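PDB 6I1A: rutinosidase from Aspergillus niger, which acts as a family 5 glycoside hydrolase, cleaving the disaccharide rutinose from flavonoid glycosides such as rutin, and probably also attacks beta-1,3-glucans. Local coordinates for residues D274-S277 with E278-P281. Numbering follows the deposited sequence.
Sequences DSSS and ENLP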
loop_
_atom_site.group_PDB
_atom_site.type_symbol
_atom_site.label_atom_id
_atom_site.label_comp_id
_atom_site.label_asym_id
_atom_site.label_seq_id
_atom_site.Cartn_x
_atom_site.Cartn_y
_atom_site.Cartn_z
ATOM N N ASP A 274 -0.840 3.301 -9.257
ATOM C CA ASP A 274 -0.709 3.216 -10.729
ATOM C C ASP A 274 -1.908 2.507 -11.338
ATOM O O ASP A 274 -1.792 1.678 -12.285
ATOM C CB ASP A 274 0.619 2.556 -11.031
ATOM C CG ASP A 274 1.806 3.434 -10.671
ATOM O OD1 ASP A 274 1.684 4.651 -10.902
ATOM O OD2 ASP A 274 2.770 2.878 -10.179
ATOM N N SER A 275 -3.109 2.832 -10.853
ATOM C CA SER A 275 -4.330 2.270 -11.407
ATOM C C SER A 275 -4.737 2.967 -12.722
ATOM O O SER A 275 -4.534 4.185 -12.862
ATOM C CB SER A 275 -5.441 2.320 -10.423
ATOM O OG SER A 275 -5.699 3.650 -10.061
ATOM N N SER A 276 -5.351 2.193 -13.599
ATOM C CA SER A 276 -5.951 2.695 -14.840
ATOM C C SER A 276 -7.316 2.056 -15.026
ATOM O O SER A 276 -7.636 1.039 -14.381
ATOM C CB SER A 276 -5.053 2.354 -16.033
ATOM O OG SER A 276 -5.004 0.948 -16.203
ATOM N N SER A 277 -8.109 2.526 -16.003
ATOM C CA SER A 277 -9.331 1.778 -16.315
ATOM C C SER A 277 -9.012 0.358 -16.790
ATOM O O SER A 277 -9.743 -0.579 -16.481
ATOM C CB SER A 277 -10.225 2.472 -17.258
ATOM O OG SER A 277 -10.663 3.733 -16.759
ATOM N N GLU A 278 -7.924 0.206 -17.562
ATOM C CA GLU A 278 -7.575 -1.108 -18.122
ATOM C C GLU A 278 -7.232 -2.088 -17.016
ATOM O O GLU A 278 -7.656 -3.252 -17.104
ATOM C CB GLU A 278 -6.398 -0.969 -19.094
ATOM C CG GLU A 278 -6.024 -2.287 -19.764
ATOM C CD GLU A 278 -7.165 -2.864 -20.599
ATOM O OE1 GLU A 278 -7.789 -2.071 -21.290
ATOM O OE2 GLU A 278 -7.515 -4.076 -20.447
ATOM N N ASN A 279 -6.457 -1.674 -16.008
ATOM C CA ASN A 279 -5.952 -2.610 -14.986
ATOM C C ASN A 279 -6.816 -2.609 -13.720
ATOM O O ASN A 279 -6.482 -3.359 -12.770
ATOM C CB ASN A 279 -4.476 -2.346 -14.658
ATOM C CG ASN A 279 -4.209 -1.090 -13.901
ATOM O OD1 ASN A 279 -5.101 -0.557 -13.219
ATOM N ND2 ASN A 279 -2.986 -0.589 -13.978
ATOM N N LEU A 280 -7.908 -1.833 -13.722
ATOM C CA LEU A 280 -8.683 -1.675 -12.461
ATOM C C LEU A 280 -9.082 -3.025 -11.911
ATOM O O LEU A 280 -9.064 -3.215 -10.688
ATOM C CB LEU A 280 -9.898 -0.805 -12.716
ATOM C CG LEU A 280 -10.530 -0.295 -11.413
ATOM C CD1 LEU A 280 -9.726 0.844 -10.842
ATOM C CD2 LEU A 280 -11.966 0.111 -11.617
ATOM N N PRO A 281 -9.557 -4.031 -12.684
ATOM C CA PRO A 281 -9.960 -5.293 -12.066
ATOM C C PRO A 281 -8.853 -5.993 -11.273
ATOM O O PRO A 281 -9.165 -6.766 -10.354
ATOM C CB PRO A 281 -10.484 -6.146 -13.249
ATOM C CG PRO A 281 -10.862 -5.083 -14.274
ATOM C CD PRO A 281 -9.832 -3.990 -14.139
#
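Asn279 folds its side chain back over the backbone of Asp274, Ser275 and Ser276. Its CB lies 3.7 Å from Ser276 OG. The first torsion puts CG between the backbone N and the carbonyl carbon (chi1 71°), which turns the amide toward the preceding loop. Asn279 CG comes 3.2 Å from Ser276 OG, and this hydroxyl oxygen sits over the flat face of the amide. At the tip the two branches part. OD1 accepts a hydrogen bond from the backbone N of Ser276, 2.8 Å away. The donor stands well above the carbonyl plane, 42° out of it, on the same face as the hydroxyl. ND2 donates to Asp274 O at 3.1 Å. Here the acceptor lies almost in the amide plane of Asn279, and the bond also runs in the carbonyl plane of Asp274. The two bonds together fix the rotation of the amide.

Ser276 returns the bond: its OG accepts from the backbone N of Asn279 at 3.0 Å. Side chain to backbone in both directions, three residues apart, is the same exchange of bonds as in a capping box. Here it is made in the turn just ahead of helix 280-290, in the loop after strand 261-269 of the TIM-barrel fold. Beyond the turn, Leu280 CB packs 3.4 Å from Ser276 O, and the leucine also touches Ile306 of strand 299-308.

The other polar side chains find their partners outside the turn. Ser275 OG bonds to Tyr269 O and Thr309 N, and Ser277 OG to Thr313 N. Glu278 bends away to a salt bridge with Arg319. Asp274 OD2 makes its salt bridge with Lys246 of the second subunit.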